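Local coordinates for SAS-6 (Leishmania major, PDB 4CKM), which builds the hub of the centriole and basal-body cartwheel, its N-terminal domain, the part present here, probably joining neighbouring SAS-6 dimers head to head, at the interface of chains A and B. Residues are numbered along the deposited sequence; one frame, centred on the assembly and turned at random. Chains: chain A/B, SAS-6.

The interface of chains A and B. Residues chain A 109-113, 121, 168-169; chain B 160-165.
The side-chain amine nitrogen NZ of B:Lys164 is the best-held polar atom, gripped by four contacts: hydrogen bonds to A:His168 O and B:Thr165 O, water 1, and a weak bond to A:Leu109 O (3.2 Å). The shortest of its bonds to protein, NZ to A:His168 O at 2.8 Å, lies nearly along the carbonyl axis (C=O...N 171°). NZ stands above the carbonyl plane of B:Thr165, 3.0 Å from its O. Water 1 sits 2.6 Å from NZ and also reaches A:Leu109 O. If NZ is charged, the three carbonyl oxygens and water 1 would help to stabilise it. The lysine gets there by a bent chain: CG starts in the crowded position between backbone N and carbonyl carbon (chi1 71°), and chi3 and chi4 both fold back, so that CD passes the phenol oxygen of A:Tyr121, the two side chains crossing at about a right angle.

Backbone pairing adds a second hold. A:Leu111 and B:Lys164 form an antiparallel bridge, bounded by B:Thr165 N to A:Glu110 O (3.0 Å, in the carbonyl plane) and A:Leu112 N to B:Phe163 O (2.9 Å). The latter is straight at hydrogen, yet its donor stands above the carbonyl plane. B:Thr161 OG1 receives the backbone N-H groups of B:Phe163 and B:Lys164 and donates to B:Lys164 O, holding the turn in shape.

The loop between strands 152-160 and 165-175 inserts B:Phe163, probably the hydrophobic residue that SAS-6 head domains lodge in the partner's pocket; the two-fold pair is probably the head-to-head dimer of the cartwheel hub. B:Phe163 and A:Tyr121 of helix 117-130 cross obliquely, but their ring planes are nearly parallel (about 12°) and displaced, so CB, not the phenyl ring, sits over the tyrosine face, 3.5 Å from the ring centroid (CH-pi). On the other flank, A:Leu112 points its CD1 branch at the methyl CG2 of B:Thr160, 3.5 Å away.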
loop_
_atom_site.group_PDB
_atom_site.type_symbol
_atom_site.label_atom_id
_atom_site.label_comp_id
_atom_site.label_asym_id
_atom_site.label_seq_id
_atom_site.Cartn_x
_atom_site.Cartn_y
_atom_site.Cartn_z
ATOM N N LEU A 109 8.124 -3.899 5.060
ATOM C CA LEU A 109 7.350 -2.658 4.916
ATOM C C LEU A 109 8.082 -1.513 4.177
ATOM O O LEU A 109 7.520 -0.416 3.974
ATOM C CB LEU A 109 6.906 -2.192 6.295
ATOM C CG LEU A 109 5.952 -3.145 7.022
ATOM C CD1 LEU A 109 5.697 -2.630 8.420
ATOM C CD2 LEU A 109 4.641 -3.259 6.261
ATOM N N GLU A 110 9.335 -1.754 3.795
ATOM C CA GLU A 110 10.182 -0.728 3.175
ATOM C C GLU A 110 10.326 0.504 4.052
ATOM O O GLU A 110 10.273 1.648 3.601
ATOM C CB GLU A 110 9.690 -0.393 1.760
ATOM C CG GLU A 110 9.405 -1.658 0.945
ATOM C CD GLU A 110 9.507 -1.500 -0.564
ATOM O OE1 GLU A 110 10.120 -0.530 -1.075
ATOM O OE2 GLU A 110 8.996 -2.391 -1.256
ATOM N N LEU A 111 10.552 0.272 5.321
ATOM C CA LEU A 111 10.813 1.370 6.238
ATOM C C LEU A 111 12.238 1.904 6.074
ATOM O O LEU A 111 13.162 1.143 5.794
ATOM C CB LEU A 111 10.621 0.878 7.658
ATOM C CG LEU A 111 9.151 0.595 8.014
ATOM C CD1 LEU A 111 9.109 -0.302 9.238
ATOM C CD2 LEU A 111 8.414 1.909 8.269
ATOM N N LEU A 112 12.403 3.206 6.246
ATOM C CA LEU A 112 13.704 3.840 6.169
ATOM C C LEU A 112 14.285 4.100 7.548
ATOM O O LEU A 112 15.491 4.213 7.691
ATOM C CB LEU A 112 13.615 5.146 5.390
ATOM C CG LEU A 112 13.260 4.974 3.906
ATOM C CD1 LEU A 112 13.227 6.331 3.241
ATOM C CD2 LEU A 112 14.243 4.079 3.162
ATOM N N VAL A 113 13.440 4.153 8.560
ATOM C CA VAL A 113 13.883 4.420 9.914
ATOM C C VAL A 113 14.376 3.162 10.629
ATOM O O VAL A 113 13.991 2.045 10.279
ATOM C CB VAL A 113 12.755 5.043 10.752
ATOM C CG1 VAL A 113 12.444 6.429 10.228
ATOM C CG2 VAL A 113 11.506 4.174 10.752
ATOM N N TYR A 121 8.147 7.701 14.763
ATOM C CA TYR A 121 7.470 7.986 13.514
ATOM C C TYR A 121 6.001 7.628 13.648
ATOM O O TYR A 121 5.112 8.382 13.270
ATOM C CB TYR A 121 8.168 7.215 12.375
ATOM C CG TYR A 121 7.305 6.747 11.209
ATOM C CD1 TYR A 121 6.657 7.666 10.378
ATOM C CD2 TYR A 121 7.182 5.371 10.898
ATOM C CE1 TYR A 121 5.892 7.237 9.294
ATOM C CE2 TYR A 121 6.412 4.937 9.828
ATOM C CZ TYR A 121 5.779 5.875 9.026
ATOM O OH TYR A 121 5.026 5.489 7.956
ATOM N N HIS A 168 -0.348 3.988 4.000
ATOM C CA HIS A 168 0.999 4.313 4.433
ATOM C C HIS A 168 1.610 3.162 5.180
ATOM O O HIS A 168 2.738 2.822 4.921
ATOM C CB HIS A 168 1.033 5.586 5.291
ATOM C CG HIS A 168 1.021 6.828 4.468
ATOM N ND1 HIS A 168 2.130 7.621 4.306
ATOM C CD2 HIS A 168 0.056 7.359 3.678
ATOM C CE1 HIS A 168 1.844 8.610 3.479
ATOM N NE2 HIS A 168 0.592 8.473 3.081
ATOM N N ILE A 169 0.869 2.544 6.091
ATOM C CA ILE A 169 1.393 1.375 6.801
ATOM C C ILE A 169 0.246 0.542 7.317
ATOM O O ILE A 169 -0.858 1.053 7.500
ATOM C CB ILE A 169 2.355 1.811 7.923
ATOM C CG1 ILE A 169 3.099 0.618 8.537
ATOM C CG2 ILE A 169 1.647 2.605 9.010
ATOM C CD1 ILE A 169 4.152 1.076 9.528
ATOM N N THR B 160 8.828 7.553 -1.989
ATOM C CA THR B 160 9.654 7.416 -0.808
ATOM C C THR B 160 9.499 8.668 0.041
ATOM O O THR B 160 9.766 9.745 -0.419
ATOM C CB THR B 160 11.119 7.134 -1.180
ATOM O OG1 THR B 160 11.221 5.789 -1.693
ATOM C CG2 THR B 160 12.002 7.201 0.049
ATOM N N THR B 161 9.003 8.516 1.261
ATOM C CA THR B 161 8.874 9.625 2.190
ATOM C C THR B 161 10.100 9.591 3.077
ATOM O O THR B 161 11.004 8.789 2.842
ATOM C CB THR B 161 7.609 9.488 3.044
ATOM O OG1 THR B 161 7.708 8.327 3.870
ATOM C CG2 THR B 161 6.366 9.362 2.147
ATOM N N ASP B 162 10.128 10.450 4.094
ATOM C CA ASP B 162 11.223 10.447 5.056
ATOM C C ASP B 162 11.175 9.182 5.901
ATOM O O ASP B 162 12.137 8.843 6.558
ATOM C CB ASP B 162 11.126 11.662 5.999
ATOM C CG ASP B 162 11.566 12.972 5.342
ATOM O OD1 ASP B 162 12.455 12.956 4.459
ATOM O OD2 ASP B 162 11.027 14.031 5.728
ATOM N N PHE B 163 10.045 8.495 5.913
ATOM C CA PHE B 163 9.874 7.400 6.832
ATOM C C PHE B 163 9.855 6.029 6.165
ATOM O O PHE B 163 10.269 5.030 6.773
ATOM C CB PHE B 163 8.620 7.676 7.650
ATOM C CG PHE B 163 8.658 9.029 8.347
ATOM C CD1 PHE B 163 9.448 9.219 9.494
ATOM C CD2 PHE B 163 7.929 10.120 7.845
ATOM C CE1 PHE B 163 9.495 10.449 10.127
ATOM C CE2 PHE B 163 7.971 11.355 8.479
ATOM C CZ PHE B 163 8.756 11.520 9.618
ATOM N N LYS B 164 9.396 5.973 4.920
ATOM C CA LYS B 164 9.323 4.700 4.194
ATOM C C LYS B 164 8.923 4.923 2.762
ATOM O O LYS B 164 8.518 6.021 2.386
ATOM C CB LYS B 164 8.262 3.787 4.809
ATOM C CG LYS B 164 6.835 4.260 4.558
ATOM C CD LYS B 164 5.843 3.632 5.523
ATOM C CE LYS B 164 5.694 2.137 5.332
ATOM N NZ LYS B 164 5.154 1.807 3.993
ATOM N N THR B 165 8.965 3.841 1.997
ATOM C CA THR B 165 8.393 3.820 0.679
ATOM C C THR B 165 6.921 3.449 0.770
ATOM O O THR B 165 6.537 2.469 1.426
ATOM C CB THR B 165 9.140 2.867 -0.250
ATOM O OG1 THR B 165 10.482 3.333 -0.397
ATOM C CG2 THR B 165 8.479 2.819 -1.617
HETATM O O HOH W 1 4.543 -0.667 3.313
#